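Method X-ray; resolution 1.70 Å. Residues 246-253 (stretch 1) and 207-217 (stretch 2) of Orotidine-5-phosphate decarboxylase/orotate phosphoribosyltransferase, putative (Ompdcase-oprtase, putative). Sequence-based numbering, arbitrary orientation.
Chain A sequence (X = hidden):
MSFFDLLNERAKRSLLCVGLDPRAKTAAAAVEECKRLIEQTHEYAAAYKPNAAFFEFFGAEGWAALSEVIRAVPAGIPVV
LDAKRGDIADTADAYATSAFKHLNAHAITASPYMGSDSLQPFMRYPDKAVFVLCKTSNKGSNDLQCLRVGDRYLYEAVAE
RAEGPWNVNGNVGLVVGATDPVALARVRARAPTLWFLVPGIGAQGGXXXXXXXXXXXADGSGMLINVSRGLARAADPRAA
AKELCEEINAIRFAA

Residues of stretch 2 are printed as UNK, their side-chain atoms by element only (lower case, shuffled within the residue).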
# COMPACT_ATOMS: atom_id res chain seq x y z
N GLU A 246 7.92 -25.73 -18.23
CA GLU A 246 7.78 -26.43 -19.51
C GLU A 246 6.36 -26.39 -20.06
O GLU A 246 6.16 -26.26 -21.27
CB GLU A 246 8.27 -27.88 -19.38
CG GLU A 246 9.77 -27.97 -19.17
CD GLU A 246 10.24 -29.38 -18.84
OE1 GLU A 246 9.41 -30.30 -18.71
OE2 GLU A 246 11.47 -29.55 -18.71
N GLU A 247 5.37 -26.50 -19.17
CA GLU A 247 3.97 -26.42 -19.56
C GLU A 247 3.65 -25.04 -20.13
O GLU A 247 2.95 -24.94 -21.14
CB GLU A 247 3.05 -26.73 -18.38
CG GLU A 247 1.58 -26.91 -18.76
CD GLU A 247 1.37 -27.98 -19.83
OE1 GLU A 247 1.99 -29.07 -19.76
OE2 GLU A 247 0.57 -27.73 -20.76
N ILE A 248 4.15 -23.99 -19.48
CA ILE A 248 3.97 -22.63 -19.98
C ILE A 248 4.57 -22.50 -21.38
O ILE A 248 3.90 -22.03 -22.30
CB ILE A 248 4.59 -21.57 -19.04
CG1 ILE A 248 3.77 -21.48 -17.75
CG2 ILE A 248 4.65 -20.19 -19.71
CD1 ILE A 248 4.49 -20.79 -16.61
N ASN A 249 5.83 -22.93 -21.53
CA ASN A 249 6.52 -22.84 -22.81
C ASN A 249 5.85 -23.64 -23.93
O ASN A 249 5.81 -23.19 -25.06
CB ASN A 249 7.99 -23.26 -22.68
CG ASN A 249 8.84 -22.22 -21.95
OD1 ASN A 249 8.43 -21.05 -21.78
ND2 ASN A 249 10.03 -22.62 -21.54
N ALA A 250 5.34 -24.83 -23.60
CA ALA A 250 4.63 -25.64 -24.60
C ALA A 250 3.42 -24.89 -25.17
O ALA A 250 3.16 -24.96 -26.37
CB ALA A 250 4.21 -26.99 -23.99
N ILE A 251 2.71 -24.16 -24.31
CA ILE A 251 1.59 -23.32 -24.74
C ILE A 251 2.08 -22.15 -25.60
O ILE A 251 1.51 -21.86 -26.65
CB ILE A 251 0.73 -22.86 -23.53
CG1 ILE A 251 0.05 -24.07 -22.87
CG2 ILE A 251 -0.32 -21.83 -23.95
CD1 ILE A 251 -0.43 -23.84 -21.43
N ARG A 252 3.16 -21.49 -25.18
CA ARG A 252 3.77 -20.41 -25.95
C ARG A 252 4.19 -20.88 -27.35
O ARG A 252 3.97 -20.17 -28.33
CB ARG A 252 4.99 -19.82 -25.22
CG ARG A 252 4.74 -19.19 -23.85
CD ARG A 252 6.06 -18.94 -23.13
NE ARG A 252 6.77 -17.79 -23.70
CZ ARG A 252 8.03 -17.45 -23.42
NH1 ARG A 252 8.77 -18.17 -22.58
NH2 ARG A 252 8.55 -16.38 -23.99
N PHE A 253 4.81 -22.06 -27.42
CA PHE A 253 5.34 -22.60 -28.69
C PHE A 253 4.23 -22.93 -29.69
O PHE A 253 4.41 -22.79 -30.91
CB PHE A 253 6.15 -23.88 -28.46
CG PHE A 253 7.53 -23.67 -27.88
CD1 PHE A 253 8.35 -22.63 -28.31
CD2 PHE A 253 8.02 -24.55 -26.92
CE1 PHE A 253 9.63 -22.47 -27.79
CE2 PHE A 253 9.30 -24.40 -26.38
CZ PHE A 253 10.10 -23.35 -26.82
N UNK A 207 -6.11 -22.83 -14.32
CA UNK A 207 -6.56 -21.95 -15.40
C UNK A 207 -5.39 -21.43 -16.25
O UNK A 207 -5.45 -20.32 -16.79
o UNK A 207 -6.64 -20.10 -13.82
c UNK A 207 -7.37 -20.78 -14.83
N UNK A 208 -4.35 -22.25 -16.39
CA UNK A 208 -3.11 -21.82 -17.04
C UNK A 208 -3.26 -21.50 -18.52
O UNK A 208 -2.82 -20.43 -18.98
c UNK A 208 -2.00 -22.86 -16.81
c UNK A 208 0.36 -23.69 -17.04
c UNK A 208 -0.05 -21.25 -16.60
c UNK A 208 -0.58 -22.51 -17.28
N UNK A 209 -3.87 -22.41 -19.27
CA UNK A 209 -4.00 -22.28 -20.72
C UNK A 209 -4.86 -21.08 -21.11
O UNK A 209 -4.48 -20.27 -21.95
c UNK A 209 -4.50 -23.14 -23.80
n UNK A 209 -5.23 -23.16 -26.16
c UNK A 209 -4.58 -23.56 -21.32
c UNK A 209 -4.51 -23.92 -25.10
c UNK A 209 -3.99 -23.99 -22.65
N UNK A 210 -6.03 -20.97 -20.48
CA UNK A 210 -6.95 -19.86 -20.76
C UNK A 210 -6.31 -18.50 -20.45
O UNK A 210 -6.50 -17.54 -21.20
c UNK A 210 -8.25 -20.03 -19.99
N UNK A 211 -5.55 -18.44 -19.36
CA UNK A 211 -4.85 -17.22 -18.94
C UNK A 211 -3.82 -16.78 -19.97
O UNK A 211 -3.77 -15.61 -20.36
o UNK A 211 -5.13 -17.81 -16.60
c UNK A 211 -4.18 -17.42 -17.58
N UNK A 212 -3.00 -17.73 -20.42
CA UNK A 212 -1.97 -17.45 -21.42
C UNK A 212 -2.56 -17.05 -22.76
O UNK A 212 -2.09 -16.11 -23.40
c UNK A 212 -0.08 -18.86 -20.37
c UNK A 212 -1.01 -18.64 -21.57
c UNK A 212 0.54 -20.26 -20.38
c UNK A 212 1.01 -17.79 -20.31
N UNK A 213 -3.61 -17.76 -23.19
CA UNK A 213 -4.30 -17.41 -24.43
C UNK A 213 -4.85 -15.98 -24.40
O UNK A 213 -4.80 -15.27 -25.40
o UNK A 213 -5.77 -20.64 -25.41
o UNK A 213 -3.70 -19.89 -25.43
c UNK A 213 -5.44 -18.40 -24.71
c UNK A 213 -4.93 -19.73 -25.22
N UNK A 214 -5.37 -15.57 -23.24
CA UNK A 214 -5.96 -14.25 -23.10
C UNK A 214 -4.91 -13.15 -22.94
O UNK A 214 -5.07 -12.05 -23.48
c UNK A 214 -6.92 -14.23 -21.92
N UNK A 215 -3.83 -13.47 -22.22
CA UNK A 215 -2.89 -12.45 -21.76
C UNK A 215 -1.56 -12.31 -22.47
O UNK A 215 -0.91 -11.26 -22.36
N UNK A 216 -1.12 -13.34 -23.19
CA UNK A 216 0.14 -13.24 -23.93
C UNK A 216 0.10 -12.18 -25.03
O UNK A 216 -0.94 -11.98 -25.67
c UNK A 216 1.09 -15.66 -23.55
c UNK A 216 2.41 -15.23 -22.90
c UNK A 216 1.26 -16.99 -24.27
c UNK A 216 0.56 -14.60 -24.52
N UNK A 217 1.22 -11.51 -25.25
CA UNK A 217 1.37 -10.57 -26.35
C UNK A 217 1.62 -11.31 -27.66
O UNK A 217 1.77 -12.54 -27.67
n UNK A 217 4.90 -8.53 -24.66
c UNK A 217 2.42 -8.84 -24.75
c UNK A 217 3.59 -7.88 -24.54
c UNK A 217 2.52 -9.59 -26.08
n UNK A 217 7.17 -8.73 -24.32
n UNK A 217 6.03 -6.93 -23.44
c UNK A 217 6.03 -8.06 -24.14

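Position 207 carries one carbon followed by one oxygen, a hydroxymethyl group out of reach of stretch 1; it is Ser207. At position 208 four carbons fork at the second and point toward stretch 1, packing against Glu247, Ile248 and Ile251. The fork beyond CB identifies Leu208, whose CD2 lies 3.8 Å from Glu247 CG and whose CD1 lies 4.0 Å from Ile248 CG1.

Position 209 has four carbons in a row ending in nitrogen, and its aliphatic part runs beside Ile251. This is Lys209, with CG 3.8 Å from Ile251 CD1. A single carbon at position 210, out of reach of stretch 1, gives Ala210. Position 211 again has one carbon and one oxygen; it is Ser211, whose OG donates a hydrogen bond of 2.5 Å to Ser207 O one helical turn back, the same carbonyl that accepts its backbone N.

Four carbons forked at the second recur at position 212, directed toward Ile248 and Ile251. In this residue, Leu212, CD1 approaches Ile251 CD1 to 3.9 Å and Ile248 CG2 to 4.2 Å. Position 213 bears two carbons, the second carrying two oxygens, one of which edges up to Ile251. That short carboxylate is Asp213; its OD2 forms a salt bridge with Lys209 NZ at 2.7 Å, while OD1 sits 4.2 Å from Ile251 CG2.

One carbon at position 214, again remote from stretch 1, marks Ala214. Position 215 has no side-chain atoms and is Gly215; an ideal CB here would be crowded by Ser211 O at 3.1 Å. At position 216, where the chain leaves helical geometry, four carbons forked at the second turn toward Arg252. This is Leu216, with CD1 4.1 Å from Arg252 CG. Position 217 shows three carbons, a nitrogen, and a carbon carrying two more nitrogens: the guanidinium of Arg217, which does not reach stretch 1.

The contact works by apolar packing, with no hydrogen bond between the stretches. The helices cross at -46° with their axes 10.4 Å apart at closest approach, and Ile251 enters as a knob among Leu208, Lys209, Leu212 and Asp213. The Lys209–Asp213 salt bridge pairs the charges within one helix, and the aliphatic part of Lys209 packs on Ile251. Ile248 adds to the apolar seam through Leu208 and Leu212. Farther along, the methylene chain of Arg252 meets Leu216, while its NH1 donates a 3.0 Å hydrogen bond to Asn249 OD1 within its own helix.

Stretch 2 207-217: SLKASLDAGLR
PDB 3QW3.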